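Local coordinates for methyl-coenzyme M reductase subunit gamma (Methanosarcina barkeri, PDB 1E6Y), which forms part of methyl-coenzyme M reductase, the nickel F430 enzyme that reduces methyl-coenzyme M with coenzyme B and releases methane in the last step of methanogenesis, at residues D165-D170 and R175-G180; G119-E124 and K135-T140; Q5-A10 and K19-K24; G23-L28 and S102-I107. All coordinates share one frame; numbering follows the deposited sequence.

Contact 1: residues D165-D170 and R175-G180; sequences DGVMFD and RRLENG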
# COMPACT_ATOMS: atom_id res chain seq x y z
N ASP C 165 1.01 15.31 53.12
CA ASP C 165 0.76 14.24 54.09
C ASP C 165 1.40 12.91 53.69
O ASP C 165 1.14 11.88 54.31
CB ASP C 165 -0.75 14.06 54.31
CG ASP C 165 -1.49 13.63 53.04
OD1 ASP C 165 -0.86 13.48 51.97
OD2 ASP C 165 -2.72 13.45 53.12
N GLY C 166 2.15 12.92 52.59
CA GLY C 166 2.92 11.75 52.19
C GLY C 166 2.17 10.76 51.33
O GLY C 166 2.68 9.67 51.04
N VAL C 167 0.96 11.12 50.92
CA VAL C 167 0.13 10.24 50.11
C VAL C 167 0.26 10.61 48.63
O VAL C 167 0.33 11.79 48.28
CB VAL C 167 -1.36 10.33 50.54
CG1 VAL C 167 -2.25 9.57 49.57
CG2 VAL C 167 -1.52 9.78 51.95
N MET C 168 0.36 9.59 47.77
CA MET C 168 0.47 9.82 46.34
C MET C 168 -0.85 10.29 45.74
O MET C 168 -1.90 9.67 45.96
CB MET C 168 0.94 8.55 45.63
CG MET C 168 0.94 8.66 44.11
SD MET C 168 1.55 7.19 43.28
CE MET C 168 0.38 5.97 43.86
N PHE C 169 -0.78 11.34 44.93
CA PHE C 169 -1.93 11.90 44.23
C PHE C 169 -2.78 10.84 43.53
O PHE C 169 -2.27 9.95 42.85
CB PHE C 169 -1.44 12.93 43.19
CG PHE C 169 -2.51 13.39 42.23
CD1 PHE C 169 -3.45 14.35 42.62
CD2 PHE C 169 -2.58 12.87 40.94
CE1 PHE C 169 -4.43 14.78 41.73
CE2 PHE C 169 -3.56 13.30 40.05
CZ PHE C 169 -4.49 14.26 40.44
N ASP C 170 -4.09 10.93 43.75
CA ASP C 170 -5.07 10.16 43.01
C ASP C 170 -6.09 11.14 42.42
O ASP C 170 -6.75 11.87 43.16
CB ASP C 170 -5.77 9.16 43.94
CG ASP C 170 -6.69 8.18 43.20
OD1 ASP C 170 -6.92 8.34 41.98
OD2 ASP C 170 -7.20 7.25 43.86
N ARG C 175 -8.47 6.62 47.90
CA ARG C 175 -7.90 6.31 49.21
C ARG C 175 -7.13 7.54 49.69
O ARG C 175 -6.52 8.27 48.91
CB ARG C 175 -6.99 5.08 49.15
CG ARG C 175 -5.72 5.17 48.36
CD ARG C 175 -4.50 5.64 49.11
NE ARG C 175 -3.29 5.86 48.35
CZ ARG C 175 -2.99 6.87 47.55
NH1 ARG C 175 -3.91 7.83 47.39
NH2 ARG C 175 -1.83 6.96 46.94
N ARG C 176 -7.17 7.73 51.02
CA ARG C 176 -6.46 8.88 51.58
C ARG C 176 -6.16 8.64 53.06
O ARG C 176 -6.72 7.72 53.64
CB ARG C 176 -7.32 10.14 51.45
CG ARG C 176 -8.53 10.10 52.37
CD ARG C 176 -9.62 11.05 51.86
NE ARG C 176 -10.21 10.46 50.64
CZ ARG C 176 -11.15 9.52 50.64
NH1 ARG C 176 -11.65 9.04 51.77
NH2 ARG C 176 -11.59 9.03 49.48
N LEU C 177 -5.36 9.53 53.64
CA LEU C 177 -5.02 9.54 55.06
C LEU C 177 -6.17 10.12 55.88
O LEU C 177 -6.55 11.28 55.70
CB LEU C 177 -3.77 10.39 55.29
CG LEU C 177 -2.55 9.80 56.01
CD1 LEU C 177 -1.92 10.89 56.86
CD2 LEU C 177 -2.94 8.61 56.87
N GLU C 178 -6.70 9.32 56.80
CA GLU C 178 -7.73 9.78 57.72
C GLU C 178 -7.42 9.32 59.14
O GLU C 178 -7.39 8.12 59.42
CB GLU C 178 -9.10 9.25 57.29
CG GLU C 178 -9.70 9.97 56.09
CD GLU C 178 -11.03 9.37 55.65
OE1 GLU C 178 -11.68 8.64 56.43
OE2 GLU C 178 -11.45 9.66 54.50
N ASN C 179 -7.16 10.29 60.02
CA ASN C 179 -6.84 10.00 61.42
C ASN C 179 -5.60 9.11 61.55
O ASN C 179 -5.56 8.19 62.37
CB ASN C 179 -8.04 9.35 62.13
CG ASN C 179 -9.33 10.11 61.91
OD1 ASN C 179 -9.36 11.34 61.99
ND2 ASN C 179 -10.39 9.40 61.56
N GLY C 180 -4.60 9.38 60.71
CA GLY C 180 -3.35 8.66 60.79
C GLY C 180 -3.36 7.28 60.16
O GLY C 180 -2.39 6.53 60.27
O HOH W 1 -4.38 11.57 52.04
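The guanidinium of Arg175 meets the 165-170 loop in two ways: a methyl of Val167 lies over one of its faces, and the carbonyl oxygen of Met168 sits at its edge. Val167 CG1 stands 3.2 Å from Arg175 NH1, displaced toward the rim of the flat group rather than above its middle. The edge contact is an end-on grip in which both terminal nitrogens donate to one atom. Arg175 NH2 reaches Met168 O at 2.9 Å with an N-H...O angle of 148°, and Arg175 NH1 reaches the same Met168 O at 3.1 Å and 137°. The oxygen lies close to the guanidinium plane, which fixes the rotation of the group. A bend at chi2 (90°) carries the guanidinium to the loop.

The other methyl of Val167, CG2, packs 4.1 Å from Leu177 CB. Beyond it, a water bridges the segments: it donates to Asp165 OD2 at 2.7 Å and accepts from Leu177 N at 2.8 Å. Asp165 OD1 meanwhile takes the backbone N of Val167, met from above the carboxylate plane.

Outside the segments, Arg175 NE is bonded to Ala148 O, so the buried arginine holds two backbone stretches at once; Asp170 is paired with Arg174. Strand 175-178 is an outermost strand of a three-stranded antiparallel sheet within this chain, and segment 165-170 runs nearly antiparallel to it, joined through an arginine side chain and a water. At the start of that segment, within the long loop leading to the strand, Asp165 OD1 and Val167 N close an Asx turn.

Contact 2: residues G119-E124 and K135-T140; sequences GRQIVE and KVQMET. With F43 (factor 430), chain L.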
# COMPACT_ATOMS: atom_id res chain seq x y z
N GLY C 119 3.53 3.65 35.20
CA GLY C 119 2.57 4.20 36.14
C GLY C 119 1.56 3.20 36.68
O GLY C 119 0.72 3.56 37.51
N ARG C 120 1.63 1.95 36.22
CA ARG C 120 0.69 0.94 36.63
C ARG C 120 1.36 -0.43 36.49
O ARG C 120 2.25 -0.59 35.66
CB ARG C 120 -0.61 0.97 35.80
CG ARG C 120 -0.32 1.08 34.31
CD ARG C 120 -1.55 1.20 33.42
NE ARG C 120 -2.21 -0.07 33.22
CZ ARG C 120 -2.61 -0.69 32.11
NH1 ARG C 120 -2.43 -0.24 30.87
NH2 ARG C 120 -3.22 -1.85 32.31
N GLN C 121 1.04 -1.34 37.40
CA GLN C 121 1.45 -2.73 37.28
C GLN C 121 0.22 -3.58 37.56
O GLN C 121 -0.54 -3.30 38.49
CB GLN C 121 2.56 -3.05 38.29
CG GLN C 121 3.21 -4.42 38.09
CD GLN C 121 2.45 -5.55 38.76
OE1 GLN C 121 2.63 -6.72 38.42
NE2 GLN C 121 1.61 -5.21 39.74
N ILE C 122 0.04 -4.62 36.76
CA ILE C 122 -1.18 -5.40 36.82
C ILE C 122 -0.88 -6.90 36.88
O ILE C 122 0.13 -7.36 36.36
CB ILE C 122 -2.09 -5.09 35.59
CG1 ILE C 122 -3.43 -5.82 35.72
CG2 ILE C 122 -1.38 -5.45 34.29
CD1 ILE C 122 -4.46 -5.37 34.71
N VAL C 123 -1.69 -7.62 37.65
CA VAL C 123 -1.74 -9.07 37.54
C VAL C 123 -3.14 -9.48 37.10
O VAL C 123 -4.13 -9.17 37.77
CB VAL C 123 -1.39 -9.75 38.89
CG1 VAL C 123 -1.53 -11.27 38.76
CG2 VAL C 123 0.03 -9.39 39.30
N GLU C 124 -3.23 -10.07 35.91
CA GLU C 124 -4.45 -10.74 35.48
C GLU C 124 -4.34 -12.23 35.74
O GLU C 124 -3.28 -12.83 35.53
CB GLU C 124 -4.68 -10.51 33.98
CG GLU C 124 -5.15 -9.10 33.63
CD GLU C 124 -5.79 -9.04 32.26
OE1 GLU C 124 -5.30 -8.27 31.40
OE2 GLU C 124 -6.78 -9.77 32.03
N LYS C 135 -4.18 -10.56 47.82
CA LYS C 135 -4.15 -10.54 49.28
C LYS C 135 -2.73 -10.34 49.82
O LYS C 135 -2.52 -9.55 50.73
CB LYS C 135 -4.75 -11.82 49.85
CG LYS C 135 -4.96 -11.80 51.35
CD LYS C 135 -5.98 -12.84 51.76
CE LYS C 135 -7.01 -12.26 52.72
NZ LYS C 135 -6.48 -12.19 54.11
N VAL C 136 -1.77 -11.03 49.21
CA VAL C 136 -0.38 -10.91 49.62
C VAL C 136 0.15 -9.51 49.31
O VAL C 136 0.82 -8.89 50.15
CB VAL C 136 0.52 -11.96 48.93
CG1 VAL C 136 1.97 -11.80 49.39
CG2 VAL C 136 0.02 -13.37 49.24
N GLN C 137 -0.23 -8.97 48.16
CA GLN C 137 0.20 -7.63 47.78
C GLN C 137 -0.41 -6.56 48.68
O GLN C 137 0.24 -5.56 48.99
CB GLN C 137 -0.16 -7.34 46.32
CG GLN C 137 0.57 -8.22 45.32
CD GLN C 137 0.57 -7.64 43.92
OE1 GLN C 137 1.40 -6.79 43.60
NE2 GLN C 137 -0.37 -8.08 43.09
N MET C 138 -1.62 -6.81 49.16
CA MET C 138 -2.32 -5.86 50.02
C MET C 138 -1.79 -5.87 51.45
O MET C 138 -1.75 -4.83 52.11
CB MET C 138 -3.83 -6.16 50.04
CG MET C 138 -4.55 -5.91 48.72
SD MET C 138 -4.49 -4.18 48.18
CE MET C 138 -5.77 -3.45 49.20
N GLU C 139 -1.38 -7.05 51.92
CA GLU C 139 -1.07 -7.25 53.34
C GLU C 139 0.41 -7.10 53.69
O GLU C 139 0.75 -6.77 54.82
CB GLU C 139 -1.56 -8.63 53.79
CG GLU C 139 -3.07 -8.78 53.81
CD GLU C 139 -3.53 -10.09 54.45
OE1 GLU C 139 -2.77 -11.08 54.43
OE2 GLU C 139 -4.67 -10.13 54.96
N THR C 140 1.28 -7.36 52.72
CA THR C 140 2.71 -7.41 52.99
C THR C 140 3.43 -6.11 52.64
O THR C 140 2.84 -5.19 52.07
CB THR C 140 3.40 -8.57 52.25
OG1 THR C 140 3.35 -8.34 50.83
CG2 THR C 140 2.71 -9.89 52.58
NI F43 L . -1.83 6.11 27.45
NA F43 L . -3.25 6.35 25.86
CHA F43 L . -1.93 8.21 24.81
C1A F43 L . -3.11 7.34 25.13
C2A F43 L . -4.48 7.79 24.40
C3A F43 L . -5.46 7.07 25.42
C4A F43 L . -4.61 5.88 25.79
C5A F43 L . -4.60 7.12 23.00
C6A F43 L . -5.92 7.51 22.32
O7A F43 L . -6.05 8.68 21.83
N8A F43 L . -6.91 6.68 22.24
C9A F43 L . -4.61 9.28 24.35
CAA F43 L . -5.88 7.95 26.72
CBA F43 L . -6.89 9.00 26.39
CCA F43 L . -8.04 9.04 27.34
ODA F43 L . -7.82 9.36 28.55
OEA F43 L . -9.19 8.77 26.93
NB F43 L . -2.93 4.43 28.02
CHB F43 L . -5.06 5.14 27.07
C1B F43 L . -4.27 4.03 27.39
C2B F43 L . -4.95 2.93 28.43
C3B F43 L . -3.98 3.09 29.72
C4B F43 L . -2.87 3.92 29.09
N5B F43 L . -3.99 3.03 26.26
C6B F43 L . -4.26 1.77 26.45
O7B F43 L . -4.12 0.91 25.58
C8B F43 L . -4.77 1.55 27.86
C9B F43 L . -6.42 3.21 28.65
CAB F43 L . -4.82 3.90 30.86
CBB F43 L . -4.00 4.11 32.10
CCB F43 L . -4.87 4.79 33.12
ODB F43 L . -5.80 4.09 33.56
OEB F43 L . -4.67 5.96 33.49
NC F43 L . -0.64 6.04 29.13
CHC F43 L . -1.66 4.05 30.04
C1C F43 L . -0.72 5.00 30.01
C2C F43 L . 0.39 4.99 31.01
C3C F43 L . 1.10 6.35 30.69
C4C F43 L . 0.44 6.82 29.46
C5C F43 L . 1.41 3.84 30.71
C6C F43 L . 2.53 3.82 31.71
O7C F43 L . 2.23 3.73 32.93
O8C F43 L . 3.73 3.90 31.31
C8C F43 L . 0.75 7.38 31.80
C9C F43 L . 1.43 7.14 33.17
CAC F43 L . 1.05 8.16 34.24
OBC F43 L . 0.26 9.10 34.00
OCC F43 L . 1.58 8.01 35.37
ND F43 L . -1.04 7.91 27.18
CHD F43 L . 0.81 7.93 28.85
C5D F43 L . 1.82 10.09 27.03
C6D F43 L . 2.51 9.95 28.35
C7D F43 L . 2.13 8.68 29.07
O8D F43 L . 3.01 8.29 29.86
C9D F43 L . -1.07 11.32 25.58
CAD F43 L . -0.10 12.29 25.08
OBD F43 L . -0.33 13.54 25.20
OCD F43 L . 0.98 11.87 24.54
C1D F43 L . 0.00 8.53 27.64
C2D F43 L . 0.37 9.87 27.14
C3D F43 L . -0.52 9.97 25.87
C4D F43 L . -1.54 8.94 26.12
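Van der Waals contact across the segments rests on Gln137, which reaches from the helix toward the strand. Gln137 NE2 lies 4.0 Å from Val123 CG2, the methyl anti to the carbonyl carbon of Val123. The amides of Gln137 and Gln121 come near each other with their planes 72° apart, and no hydrogen bond joins the two segments, which bury just 70 Å² between them. The polar end of Gln137 is held instead by Arg101, which donates to its OE1.

Hydrogen bonds shape the helix end. Thr140 OG1 donates to Val136 O at 2.7 Å, while Thr140 N reaches that oxygen from the opposite face of the carbonyl plane. A salt bridge one turn long, Lys135 NZ to Glu139 OE2 at 2.9 Å, runs along the same helix.

Ligand contacts belong to the start of the other segment. Gly119 N donates to factor 430 O7C at 2.6 Å, and Arg120 CD packs 4.0 Å from CBB of the cofactor. Arg120 NH1 forms a salt bridge to a sulfonate oxygen of coenzyme M, and Gln86 takes its NE. The chemistry therefore implies a small packing contact between the segments, while the directed polar bonds of Gly119 N and Arg120 NH1 go to cofactor and coenzyme M.

Contact 3: residues Q5-A10 and K19-K24; sequences QYYPGA and KHMSGK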
# COMPACT_ATOMS: atom_id res chain seq x y z
N GLN C 5 19.56 -17.21 42.97
CA GLN C 5 20.13 -15.99 43.55
C GLN C 5 19.33 -14.73 43.19
O GLN C 5 19.52 -13.67 43.80
CB GLN C 5 21.59 -15.82 43.11
CG GLN C 5 21.80 -15.78 41.60
CD GLN C 5 23.27 -15.80 41.22
OE1 GLN C 5 24.15 -15.83 42.08
NE2 GLN C 5 23.55 -15.77 39.92
N TYR C 6 18.51 -14.84 42.14
CA TYR C 6 17.49 -13.84 41.79
C TYR C 6 17.99 -12.55 41.16
O TYR C 6 17.58 -12.19 40.06
CB TYR C 6 16.61 -13.51 43.01
CG TYR C 6 15.78 -14.67 43.49
CD1 TYR C 6 16.15 -15.41 44.62
CD2 TYR C 6 14.63 -15.07 42.79
CE1 TYR C 6 15.40 -16.51 45.03
CE2 TYR C 6 13.88 -16.17 43.20
CZ TYR C 6 14.27 -16.88 44.32
OH TYR C 6 13.52 -17.96 44.73
N TYR C 7 18.86 -11.83 41.86
CA TYR C 7 19.24 -10.48 41.46
C TYR C 7 20.58 -10.11 42.07
O TYR C 7 20.89 -10.49 43.20
CB TYR C 7 18.16 -9.49 41.92
CG TYR C 7 18.20 -8.16 41.20
CD1 TYR C 7 17.78 -8.04 39.88
CD2 TYR C 7 18.71 -7.02 41.84
CE1 TYR C 7 17.87 -6.83 39.20
CE2 TYR C 7 18.80 -5.80 41.16
CZ TYR C 7 18.38 -5.72 39.84
OH TYR C 7 18.46 -4.52 39.17
N PRO C 8 21.42 -9.37 41.31
CA PRO C 8 22.70 -8.88 41.84
C PRO C 8 22.54 -7.71 42.81
O PRO C 8 21.42 -7.32 43.15
CB PRO C 8 23.46 -8.46 40.58
CG PRO C 8 22.37 -8.08 39.63
CD PRO C 8 21.28 -9.07 39.88
N GLY C 9 23.66 -7.18 43.27
CA GLY C 9 23.63 -5.99 44.10
C GLY C 9 23.79 -6.27 45.58
O GLY C 9 23.35 -7.31 46.07
N ALA C 10 24.33 -5.29 46.30
CA ALA C 10 24.62 -5.46 47.71
C ALA C 10 24.11 -4.30 48.57
O ALA C 10 24.56 -4.12 49.70
CB ALA C 10 26.12 -5.65 47.91
N LYS C 19 13.95 -9.85 48.04
CA LYS C 19 12.82 -10.20 48.90
C LYS C 19 11.51 -10.26 48.11
O LYS C 19 10.73 -11.20 48.26
CB LYS C 19 12.68 -9.18 50.04
CG LYS C 19 13.66 -9.39 51.17
CD LYS C 19 13.45 -8.36 52.27
CE LYS C 19 14.47 -8.53 53.38
NZ LYS C 19 14.28 -7.52 54.45
N HIS C 20 11.30 -9.28 47.24
CA HIS C 20 10.10 -9.23 46.41
C HIS C 20 10.06 -10.37 45.40
O HIS C 20 9.05 -11.05 45.27
CB HIS C 20 10.03 -7.88 45.68
CG HIS C 20 9.72 -6.73 46.58
ND1 HIS C 20 9.08 -5.58 46.14
CD2 HIS C 20 9.93 -6.55 47.90
CE1 HIS C 20 8.92 -4.75 47.15
NE2 HIS C 20 9.43 -5.31 48.23
N MET C 21 11.19 -10.62 44.73
CA MET C 21 11.28 -11.68 43.73
C MET C 21 11.07 -13.06 44.35
O MET C 21 10.36 -13.89 43.79
CB MET C 21 12.63 -11.64 43.03
CG MET C 21 12.85 -10.40 42.18
SD MET C 21 14.45 -10.40 41.37
CE MET C 21 14.07 -11.30 39.86
N SER C 22 11.68 -13.29 45.51
CA SER C 22 11.59 -14.59 46.17
C SER C 22 10.31 -14.75 46.99
O SER C 22 10.04 -15.83 47.52
CB SER C 22 12.81 -14.81 47.07
OG SER C 22 12.82 -13.90 48.16
N GLY C 23 9.56 -13.66 47.14
CA GLY C 23 8.30 -13.72 47.87
C GLY C 23 8.46 -13.75 49.38
O GLY C 23 7.52 -14.05 50.10
N LYS C 24 9.67 -13.45 49.85
CA LYS C 24 9.93 -13.38 51.28
C LYS C 24 9.60 -11.98 51.80
O LYS C 24 10.46 -11.12 51.91
CB LYS C 24 11.39 -13.74 51.56
CG LYS C 24 11.70 -15.20 51.24
CD LYS C 24 13.17 -15.52 51.38
CE LYS C 24 13.43 -16.98 51.00
NZ LYS C 24 14.84 -17.40 51.26
O HOH W 2 10.81 -17.94 45.41
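Aromatic contacts carry most of this junction, beginning with Ser22 CB over one face of the Tyr6 ring. This CH-pi contact places Ser22 CB 4.0 Å from the ring centroid, 24° off the normal and displaced toward the rim, where it lies 3.7 Å from Tyr6 CE1. The sulfur of Met21 makes a Met-aromatic contact with Tyr7: SD is 5.2 Å from the ring centroid in an oblique approach, 56° off the normal.

Apolar packing fills in between the two tyrosines. Tyr6 CD2 lies 4.0 Å from Met21 CB, with the two side chains running alongside in opposite senses. Farther along, Met21 SD rests 3.9 Å from Tyr7 CB. A bend at chi3 (87°) turns the terminal methyl of Met21 toward the loop backbone, where CE comes within 3.6 Å of Tyr6 O.

Polar contact between the segments passes through a water, which lies 2.8 Å from Tyr6 OH and donates to Ser22 O at 3.1 Å. It ties the phenol to the last turn of the helix, just before Gly23, which with positive phi and two weak bonds back into that turn forms a Schellman motif. Ser22 OG is turned back to Arg18 O, leaving its CB to meet the ring. The hydroxyl of Tyr7 bonds to an acidic side chain of a neighbouring subunit.

The N-terminal loop thus folds back along helix 12-22, the helix that it leads into. Helix 98-108 adds Ile107 beside Tyr6 and Phe100 against Tyr7 and Met21, and Val228 of helix 226-244 packs on Tyr7, while Gln5 bonds to the beta subunit.

Contact 4: residues G23-L28 and S102-I107; sequences GKLEKL and SYFAAI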
# COMPACT_ATOMS: atom_id res chain seq x y z
N GLY C 23 9.56 -13.66 47.14
CA GLY C 23 8.30 -13.72 47.87
C GLY C 23 8.46 -13.75 49.38
O GLY C 23 7.52 -14.05 50.10
N LYS C 24 9.67 -13.45 49.85
CA LYS C 24 9.93 -13.38 51.28
C LYS C 24 9.60 -11.98 51.80
O LYS C 24 10.46 -11.12 51.91
CB LYS C 24 11.39 -13.74 51.56
CG LYS C 24 11.70 -15.20 51.24
CD LYS C 24 13.17 -15.52 51.38
CE LYS C 24 13.43 -16.98 51.00
NZ LYS C 24 14.84 -17.40 51.26
N LEU C 25 8.31 -11.76 52.03
CA LEU C 25 7.78 -10.43 52.34
C LEU C 25 7.14 -10.43 53.72
O LEU C 25 6.26 -11.25 54.00
CB LEU C 25 6.73 -10.03 51.30
CG LEU C 25 7.19 -9.92 49.84
CD1 LEU C 25 5.98 -9.90 48.92
CD2 LEU C 25 8.03 -8.68 49.67
N GLU C 26 7.52 -9.46 54.54
CA GLU C 26 6.94 -9.31 55.87
C GLU C 26 5.48 -8.88 55.79
O GLU C 26 5.14 -7.94 55.07
CB GLU C 26 7.73 -8.29 56.68
CG GLU C 26 7.22 -8.08 58.11
CD GLU C 26 8.06 -7.11 58.91
OE1 GLU C 26 7.80 -6.99 60.13
OE2 GLU C 26 8.96 -6.45 58.35
N LYS C 27 4.61 -9.63 56.46
CA LYS C 27 3.20 -9.25 56.59
C LYS C 27 3.10 -8.08 57.57
O LYS C 27 3.63 -8.14 58.68
CB LYS C 27 2.39 -10.44 57.11
CG LYS C 27 0.89 -10.24 57.08
CD LYS C 27 0.18 -11.49 57.56
CE LYS C 27 -1.33 -11.39 57.41
NZ LYS C 27 -1.87 -10.22 58.14
N LEU C 28 2.47 -7.00 57.13
CA LEU C 28 2.42 -5.77 57.91
C LEU C 28 1.01 -5.40 58.35
O LEU C 28 0.84 -4.57 59.25
CB LEU C 28 3.03 -4.61 57.12
CG LEU C 28 4.53 -4.66 56.81
CD1 LEU C 28 4.94 -3.41 56.07
CD2 LEU C 28 5.32 -4.80 58.10
N SER C 102 5.93 -7.52 39.17
CA SER C 102 5.71 -8.52 38.14
C SER C 102 6.58 -9.77 38.34
O SER C 102 6.10 -10.89 38.15
CB SER C 102 5.97 -7.92 36.76
OG SER C 102 4.92 -7.04 36.41
N TYR C 103 7.82 -9.57 38.80
CA TYR C 103 8.70 -10.69 39.14
C TYR C 103 8.14 -11.46 40.31
O TYR C 103 8.14 -12.69 40.31
CB TYR C 103 10.11 -10.18 39.50
CG TYR C 103 10.81 -9.42 38.40
CD1 TYR C 103 10.48 -9.62 37.05
CD2 TYR C 103 11.76 -8.46 38.70
CE1 TYR C 103 11.07 -8.85 36.05
CE2 TYR C 103 12.36 -7.69 37.71
CZ TYR C 103 12.00 -7.89 36.39
OH TYR C 103 12.57 -7.08 35.42
N PHE C 104 7.68 -10.74 41.33
CA PHE C 104 7.00 -11.33 42.47
C PHE C 104 5.87 -12.27 42.03
O PHE C 104 5.80 -13.41 42.48
CB PHE C 104 6.46 -10.22 43.38
CG PHE C 104 5.41 -10.68 44.35
CD1 PHE C 104 5.76 -11.47 45.45
CD2 PHE C 104 4.07 -10.34 44.16
CE1 PHE C 104 4.78 -11.91 46.34
CE2 PHE C 104 3.09 -10.78 45.05
CZ PHE C 104 3.45 -11.57 46.14
N ALA C 105 5.04 -11.79 41.11
CA ALA C 105 3.89 -12.56 40.64
C ALA C 105 4.32 -13.76 39.80
O ALA C 105 3.88 -14.89 40.05
CB ALA C 105 2.95 -11.67 39.83
N ALA C 106 5.25 -13.54 38.87
CA ALA C 106 5.70 -14.59 37.96
C ALA C 106 6.41 -15.74 38.67
O ALA C 106 6.27 -16.90 38.30
CB ALA C 106 6.62 -13.99 36.90
N ILE C 107 7.19 -15.40 39.70
CA ILE C 107 8.00 -16.38 40.41
C ILE C 107 7.20 -17.16 41.46
O ILE C 107 7.43 -18.36 41.64
CB ILE C 107 9.22 -15.69 41.08
CG1 ILE C 107 10.19 -15.20 40.01
CG2 ILE C 107 9.94 -16.65 42.04
CD1 ILE C 107 11.25 -14.25 40.51
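A Schellman motif ends helix 12-22 at Gly23, and the chain leaving it passes beside Phe104 of helix 98-108. Phe104 makes the close contacts of segment 102-107 with this loop. Leu25 CD1 approaches the ring obliquely, 3.5 Å from Phe104 CE1 and 3.8 Å from Phe104 CD1, so the one methyl touches neighbouring ring carbons. At the ring's edge, close to its plane, Gly23 CA lies 4.2 Å from Phe104 CD1.

Torsions bring the two side chains together: Phe104 CG is anti to the backbone N (chi1 163°), and Leu25 CG is anti to the carbonyl carbon (chi1 -61°). Between Gly23 and Leu25 the backbone makes an inverse gamma turn centred on Lys24, with a weak bond from Leu25 N to Gly23 O at 3.1 Å. This tight turn follows directly on the helix end, and within three residues both the glycine edge contact and the leucine contact are made.

No hydrogen bond crosses the contact, which is purely apolar. Val136 and Gln137 of helix 127-139 also pack on Phe104, whose ring meets that of Phe109 as well; Leu25 in turn touches His20 and Thr140.

Along the chain, contact 3 comes first and shares Gly23 and Lys24 with contact 4; contact 2 follows, then contact 1. Contact 4 lies between contacts 2 and 3 and touches both, its centre 9 Å from the former and 10 Å from the latter; those two, 17 Å apart between centres, do not touch. Helix 98-108 packs on helix 12-22 and against strand 121-126, and Glu139 O probably bonds to Leu28 N. Contact 1 stands apart, 18 Å from contact 2 and 29 Å from contact 3 between centres, where strand 175-178 begins a second antiparallel sheet. The packing thus links the N-terminal region to the strand whose approach carries the cofactor and coenzyme M residues of contact 2.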